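Local coordinates for 2-methyl-aconitate isomerase (Shewanella oneidensis, PDB 5K87), which catalyses the cis-trans isomerization of 2-methyl-aconitate by base-catalysed proton abstraction, a step of propionate breakdown through the 2-methylcitrate cycle, at the interface of chains A and B. Coordinates in Å, arbitrary orientation; residue numbers count along the deposited sequence, not the author numbering. Chains: chain A/B, 2-methyl-aconitate isomerase.

Contact 1: the interface of chains A and B. Residues chain A 11, 51, 62-66, 395-397; chain B 18, 20, 25, 172-174, 387, 389.
The loop 62-66 of chain A, helix 43-53 and the strand 393-396 meet strands 12-21, 24-30 and 386-388 and the loop 172-174 of chain B. A:Asp64 is the centre. Its CG lies anti to the backbone N (chi1 -152°), which sends the carboxylate into chain B. There OD1 accepts hydrogen bonds that are also salt bridges, from B:Arg20 NE at 2.9 Å and B:Arg387 NH1 at 2.9 Å. The donors meet OD1 from opposite faces of the carboxylate, well out of its plane, so it sits between two arginines. OD2 uses its anti lone pair for the backbone N of B:Phe174 at 3.2 Å. B:Arg387 lies across A:Asp64, bent at chi3. Its NE and NH2 both grip OE1 of A:Gln11, the NH2 bond of 2.9 Å falling on a carbonyl lone pair. A:Arg51 lays its guanidinium over one face of the B:Phe174 ring, with NE 3.8 Å from the ring centroid. The planes are 24° apart, a cation-pi stack. A:Arg51 and B:Arg387 meet tip to tip, A:Arg51 NH2 over the rim of the B:Arg387 guanidinium face, planes 65° apart; nearby A:Asp64 probably offsets this like-charge approach. B:Lys25 crosses A:Ile63 obliquely, and its NZ bonds the backbone O of A:Gln62 and of A:Gly65, each at 2.9 Å. A:Arg395 N bonds B:Leu389 O at 3.1 Å, and water 1 bridges their carbonyls. This polar patch and its twin help hold the homodimer together.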
loop_
_atom_site.group_PDB
_atom_site.type_symbol
_atom_site.label_atom_id
_atom_site.label_comp_id
_atom_site.label_asym_id
_atom_site.label_seq_id
_atom_site.Cartn_x
_atom_site.Cartn_y
_atom_site.Cartn_z
ATOM N N GLN A 11 21.685 8.935 3.400
ATOM C CA GLN A 11 20.389 9.154 4.021
ATOM C C GLN A 11 20.570 9.291 5.522
ATOM O O GLN A 11 21.468 8.686 6.117
ATOM C CB GLN A 11 19.462 7.978 3.753
ATOM C CG GLN A 11 19.089 7.764 2.301
ATOM C CD GLN A 11 17.837 6.931 2.186
ATOM O OE1 GLN A 11 16.737 7.485 2.110
ATOM N NE2 GLN A 11 17.975 5.609 2.227
ATOM N N ARG A 51 8.606 12.858 3.149
ATOM C CA ARG A 51 9.600 12.001 2.535
ATOM C C ARG A 51 9.574 10.594 3.123
ATOM O O ARG A 51 9.781 9.622 2.406
ATOM C CB ARG A 51 10.985 12.627 2.678
ATOM C CG ARG A 51 12.018 12.025 1.761
ATOM C CD ARG A 51 11.647 12.216 0.295
ATOM N NE ARG A 51 12.537 11.433 -0.548
ATOM C CZ ARG A 51 12.373 10.139 -0.791
ATOM N NH1 ARG A 51 11.333 9.489 -0.267
ATOM N NH2 ARG A 51 13.230 9.503 -1.569
ATOM N N GLN A 62 3.104 5.640 -3.820
ATOM C CA GLN A 62 3.999 5.685 -2.645
ATOM C C GLN A 62 5.000 4.515 -2.604
ATOM O O GLN A 62 5.280 3.935 -1.548
ATOM C CB GLN A 62 3.216 5.859 -1.328
ATOM C CG GLN A 62 2.523 7.228 -1.278
ATOM C CD GLN A 62 1.660 7.447 -0.050
ATOM O OE1 GLN A 62 1.067 6.514 0.491
ATOM N NE2 GLN A 62 1.569 8.699 0.385
ATOM N N ILE A 63 5.551 4.188 -3.766
ATOM C CA ILE A 63 6.548 3.127 -3.889
ATOM C C ILE A 63 7.906 3.580 -3.337
ATOM O O ILE A 63 8.800 2.770 -3.079
ATOM C CB ILE A 63 6.648 2.678 -5.366
ATOM C CG1 ILE A 63 5.369 1.968 -5.781
ATOM C CG2 ILE A 63 7.829 1.748 -5.608
ATOM C CD1 ILE A 63 5.356 0.547 -5.392
ATOM N N ASP A 64 8.066 4.879 -3.144
ATOM C CA ASP A 64 9.328 5.411 -2.644
ATOM C C ASP A 64 9.189 5.934 -1.214
ATOM O O ASP A 64 9.835 6.901 -0.834
ATOM C CB ASP A 64 9.845 6.497 -3.582
ATOM C CG ASP A 64 11.349 6.637 -3.565
ATOM O OD1 ASP A 64 12.059 5.843 -2.908
ATOM O OD2 ASP A 64 11.807 7.560 -4.290
ATOM N N GLY A 65 8.358 5.271 -0.415
ATOM C CA GLY A 65 8.271 5.564 1.004
ATOM C C GLY A 65 7.446 4.530 1.740
ATOM O O GLY A 65 7.108 3.470 1.198
ATOM N N MET A 66 7.098 4.853 2.978
ATOM C CA MET A 66 6.384 3.919 3.834
ATOM C C MET A 66 4.880 3.893 3.611
ATOM O O MET A 66 4.195 3.019 4.145
ATOM C CB MET A 66 6.624 4.283 5.296
ATOM C CG MET A 66 8.063 4.168 5.730
ATOM S SD MET A 66 8.754 2.518 5.573
ATOM C CE MET A 66 7.726 1.564 6.685
ATOM N N ARG A 395 14.585 5.852 6.866
ATOM C CA ARG A 395 15.601 6.661 6.216
ATOM C C ARG A 395 15.002 7.617 5.213
ATOM O O ARG A 395 14.047 7.271 4.511
ATOM C CB ARG A 395 16.609 5.789 5.473
ATOM C CG ARG A 395 17.372 4.830 6.332
ATOM C CD ARG A 395 18.594 4.352 5.578
ATOM N NE ARG A 395 19.213 3.210 6.240
ATOM C CZ ARG A 395 20.218 2.508 5.731
ATOM N NH1 ARG A 395 20.744 2.842 4.567
ATOM N NH2 ARG A 395 20.703 1.470 6.396
ATOM N N VAL A 396 15.584 8.807 5.128
ATOM C CA VAL A 396 15.279 9.753 4.054
ATOM C C VAL A 396 16.563 10.448 3.649
ATOM O O VAL A 396 17.497 10.521 4.439
ATOM C CB VAL A 396 14.240 10.838 4.463
ATOM C CG1 VAL A 396 12.892 10.207 4.782
ATOM C CG2 VAL A 396 14.741 11.676 5.629
ATOM N N PRO A 397 16.622 10.964 2.416
ATOM C CA PRO A 397 17.786 11.781 2.060
ATOM C C PRO A 397 17.923 12.976 3.007
ATOM O O PRO A 397 16.936 13.454 3.581
ATOM C CB PRO A 397 17.475 12.219 0.622
ATOM C CG PRO A 397 16.589 11.119 0.094
ATOM C CD PRO A 397 15.722 10.750 1.272
ATOM N N TYR B 18 13.369 -3.144 4.843
ATOM C CA TYR B 18 12.334 -2.821 3.876
ATOM C C TYR B 18 12.940 -1.855 2.866
ATOM O O TYR B 18 13.433 -0.796 3.245
ATOM C CB TYR B 18 11.185 -2.169 4.635
ATOM C CG TYR B 18 9.943 -1.872 3.835
ATOM C CD1 TYR B 18 9.310 -2.856 3.089
ATOM C CD2 TYR B 18 9.350 -0.622 3.903
ATOM C CE1 TYR B 18 8.136 -2.581 2.392
ATOM C CE2 TYR B 18 8.181 -0.342 3.213
ATOM C CZ TYR B 18 7.590 -1.320 2.467
ATOM O OH TYR B 18 6.427 -1.029 1.794
ATOM N N ARG B 20 13.064 -0.109 -1.333
ATOM C CA ARG B 20 12.613 0.059 -2.710
ATOM C C ARG B 20 13.727 -0.420 -3.623
ATOM O O ARG B 20 14.887 -0.028 -3.451
ATOM C CB ARG B 20 12.284 1.517 -3.039
ATOM C CG ARG B 20 11.834 1.684 -4.494
ATOM C CD ARG B 20 11.674 3.142 -4.960
ATOM N NE ARG B 20 12.900 3.934 -4.850
ATOM C CZ ARG B 20 13.966 3.822 -5.645
ATOM N NH1 ARG B 20 13.996 2.928 -6.629
ATOM N NH2 ARG B 20 15.013 4.611 -5.441
ATOM N N LYS B 25 8.638 -2.493 -3.930
ATOM C CA LYS B 25 9.067 -2.493 -2.528
ATOM C C LYS B 25 9.013 -3.913 -2.011
ATOM O O LYS B 25 8.064 -4.646 -2.297
ATOM C CB LYS B 25 8.147 -1.635 -1.647
ATOM C CG LYS B 25 8.207 -0.151 -1.953
ATOM C CD LYS B 25 7.478 0.679 -0.900
ATOM C CE LYS B 25 5.967 0.571 -0.952
ATOM N NZ LYS B 25 5.372 1.500 0.072
ATOM N N VAL B 172 9.479 5.923 -10.356
ATOM C CA VAL B 172 10.092 6.137 -9.048
ATOM C C VAL B 172 10.012 7.610 -8.758
ATOM O O VAL B 172 10.538 8.440 -9.506
ATOM C CB VAL B 172 11.546 5.668 -8.979
ATOM C CG1 VAL B 172 12.167 6.054 -7.626
ATOM C CG2 VAL B 172 11.618 4.156 -9.191
ATOM N N THR B 173 9.372 7.928 -7.641
ATOM C CA THR B 173 9.035 9.298 -7.342
ATOM C C THR B 173 10.257 10.221 -7.260
ATOM O O THR B 173 10.259 11.299 -7.837
ATOM C CB THR B 173 8.241 9.343 -6.044
ATOM O OG1 THR B 173 7.172 8.379 -6.133
ATOM C CG2 THR B 173 7.696 10.747 -5.804
ATOM N N PHE B 174 11.299 9.786 -6.563
ATOM C CA PHE B 174 12.449 10.630 -6.278
ATOM C C PHE B 174 13.722 10.050 -6.890
ATOM O O PHE B 174 13.884 8.840 -6.988
ATOM C CB PHE B 174 12.584 10.752 -4.761
ATOM C CG PHE B 174 11.373 11.360 -4.102
ATOM C CD1 PHE B 174 11.117 12.709 -4.237
ATOM C CD2 PHE B 174 10.484 10.590 -3.368
ATOM C CE1 PHE B 174 10.000 13.286 -3.649
ATOM C CE2 PHE B 174 9.356 11.169 -2.780
ATOM C CZ PHE B 174 9.124 12.513 -2.924
ATOM N N ARG B 387 16.885 1.979 -2.560
ATOM C CA ARG B 387 17.184 2.600 -1.286
ATOM C C ARG B 387 16.477 1.899 -0.144
ATOM O O ARG B 387 15.382 1.336 -0.308
ATOM C CB ARG B 387 16.868 4.094 -1.267
ATOM C CG ARG B 387 15.447 4.442 -1.635
ATOM C CD ARG B 387 15.198 5.961 -1.608
ATOM N NE ARG B 387 15.050 6.437 -0.241
ATOM C CZ ARG B 387 13.894 6.700 0.375
ATOM N NH1 ARG B 387 12.719 6.591 -0.237
ATOM N NH2 ARG B 387 13.940 7.083 1.626
ATOM N N LEU B 389 14.222 1.929 2.994
ATOM C CA LEU B 389 13.111 2.706 3.540
ATOM C C LEU B 389 13.047 2.573 5.056
ATOM O O LEU B 389 12.847 3.559 5.764
ATOM C CB LEU B 389 11.797 2.218 2.934
ATOM C CG LEU B 389 11.761 2.192 1.404
ATOM C CD1 LEU B 389 10.437 1.677 0.907
ATOM C CD2 LEU B 389 12.027 3.576 0.835
HETATM O O HOH W 1 11.608 6.028 4.963
HETATM O O HOH W 2 11.065 7.020 2.445
HETATM O O HOH W 3 5.370 5.729 -6.305
#

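Contact 2: the interface of chains A and B. Residues chain A 22-24, 72-73, 320; chain B 61, 63.
B:Ile63 points its side chain at chain A and meets it with carbon alone. CG1 lies anti to the carbonyl carbon, beside the backbone N (chi1 -70°), and CG2 lies anti to the N. The two branches therefore part and serve different neighbours. CD1, at the end of the longer branch, meets the methyl CG2 of A:Thr73 at 3.5 Å. This is tight for two methyl groups, and the side chains cross obliquely. With OG1 of A:Thr73 in the crowded position between the backbone N and the carbonyl carbon (chi1 62°), CG2 lies anti to the carbonyl carbon and is turned toward B:Ile63. The short branch, CG2 of B:Ile63, rests on the backbone of A:Thr23, 3.5 Å from its carbonyl C. A:His320 approaches B:Ile63 tip to tip, and its CE1 comes to 4.1 Å from CG1. The imidazole may be steadied on its own side by a weak hydrogen bond of 3.1 Å from NE2 to the backbone O of A:Thr23, which lies at the ring edge, in its plane. This loosely links the ring to the segment on which the isoleucine rests. B:Lys61 runs past A:His320 in the opposite direction. It bends at chi2, then extends, so its aliphatic CE packs 3.9 Å from CB of the histidine. An alanine in place of B:Ile63 would lose both branches beyond CB and would probably loosen the packing against A:Thr73, A:Thr23 and A:His320. A:Thr73 binds substrate, as do its neighbours A:Ser24 and A:Ser72. The site lies where the chain B loop with B:Lys61 and B:Ile63 meets three parts of chain A: the turn between strands 12-21 and 24-30, the 3-10 helix 71-73 and the loop before helix 324-334.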
loop_
_atom_site.group_PDB
_atom_site.type_symbol
_atom_site.label_atom_id
_atom_site.label_comp_id
_atom_site.label_asym_id
_atom_site.label_seq_id
_atom_site.Cartn_x
_atom_site.Cartn_y
_atom_site.Cartn_z
ATOM N N GLY A 22 -6.163 -0.375 14.754
ATOM C CA GLY A 22 -7.457 -0.589 14.134
ATOM C C GLY A 22 -7.277 -1.009 12.683
ATOM O O GLY A 22 -6.461 -1.887 12.376
ATOM N N THR A 23 -8.005 -0.354 11.781
ATOM C CA THR A 23 -7.938 -0.663 10.357
ATOM C C THR A 23 -7.009 0.274 9.582
ATOM O O THR A 23 -7.207 0.479 8.385
ATOM C CB THR A 23 -9.343 -0.623 9.733
ATOM O OG1 THR A 23 -9.984 0.620 10.052
ATOM C CG2 THR A 23 -10.196 -1.739 10.294
ATOM N N SER A 24 -5.986 0.808 10.252
ATOM C CA SER A 24 -5.031 1.728 9.626
ATOM C C SER A 24 -3.591 1.362 9.948
ATOM O O SER A 24 -3.327 0.661 10.924
ATOM C CB SER A 24 -5.289 3.148 10.104
ATOM O OG SER A 24 -6.647 3.495 9.870
ATOM N N SER A 72 -5.810 5.614 4.622
ATOM C CA SER A 72 -5.641 4.870 5.867
ATOM C C SER A 72 -4.242 4.275 6.016
ATOM O O SER A 72 -3.941 3.658 7.038
ATOM C CB SER A 72 -6.715 3.792 6.007
ATOM O OG SER A 72 -6.766 2.980 4.854
ATOM N N THR A 73 -3.386 4.484 5.018
ATOM C CA THR A 73 -1.993 4.046 5.075
ATOM C C THR A 73 -1.026 5.163 4.699
ATOM O O THR A 73 0.104 4.882 4.297
ATOM C CB THR A 73 -1.715 2.836 4.157
ATOM O OG1 THR A 73 -1.969 3.193 2.793
ATOM C CG2 THR A 73 -2.576 1.646 4.535
ATOM N N HIS A 320 -12.392 2.193 3.178
ATOM C CA HIS A 320 -12.502 0.741 3.091
ATOM C C HIS A 320 -13.248 0.126 4.271
ATOM O O HIS A 320 -13.748 -0.998 4.182
ATOM C CB HIS A 320 -11.113 0.111 2.945
ATOM C CG HIS A 320 -10.296 0.129 4.200
ATOM N ND1 HIS A 320 -9.997 -1.019 4.901
ATOM C CD2 HIS A 320 -9.708 1.146 4.878
ATOM C CE1 HIS A 320 -9.257 -0.711 5.951
ATOM N NE2 HIS A 320 -9.071 0.596 5.965
ATOM N N LYS B 61 -6.250 -5.639 1.366
ATOM C CA LYS B 61 -5.635 -4.366 1.748
ATOM C C LYS B 61 -4.280 -4.506 2.429
ATOM O O LYS B 61 -3.539 -3.530 2.503
ATOM C CB LYS B 61 -6.557 -3.571 2.671
ATOM C CG LYS B 61 -7.873 -3.155 2.040
ATOM C CD LYS B 61 -7.652 -2.167 0.914
ATOM C CE LYS B 61 -8.969 -1.734 0.310
ATOM N NZ LYS B 61 -8.771 -0.881 -0.895
ATOM N N ILE B 63 -3.541 -4.529 5.504
ATOM C CA ILE B 63 -3.463 -3.540 6.576
ATOM C C ILE B 63 -2.792 -4.146 7.814
ATOM O O ILE B 63 -2.354 -3.430 8.706
ATOM C CB ILE B 63 -4.871 -2.987 6.909
ATOM C CG1 ILE B 63 -5.365 -2.109 5.770
ATOM C CG2 ILE B 63 -4.881 -2.155 8.188
ATOM C CD1 ILE B 63 -4.721 -0.781 5.772
#

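The centres of contact 1 and contact 2 lie about 20 Å apart on one two-fold interface. They share the loop around residue 63, from chain A in contact 1 and chain B in contact 2. Strand 24-30 also serves both, through B:Lys25 in contact 1 and A:Ser24 in contact 2. The centre of polar contact 1 is about 22 Å from A:Cys109, so its role is likely to be mainly assembly. The centre of small, apolar contact 2 is about 9 Å from both A:Cys109 and A:Met323. Dimer formation thus brings each subunit close to its partner's active site, and may help to shape it.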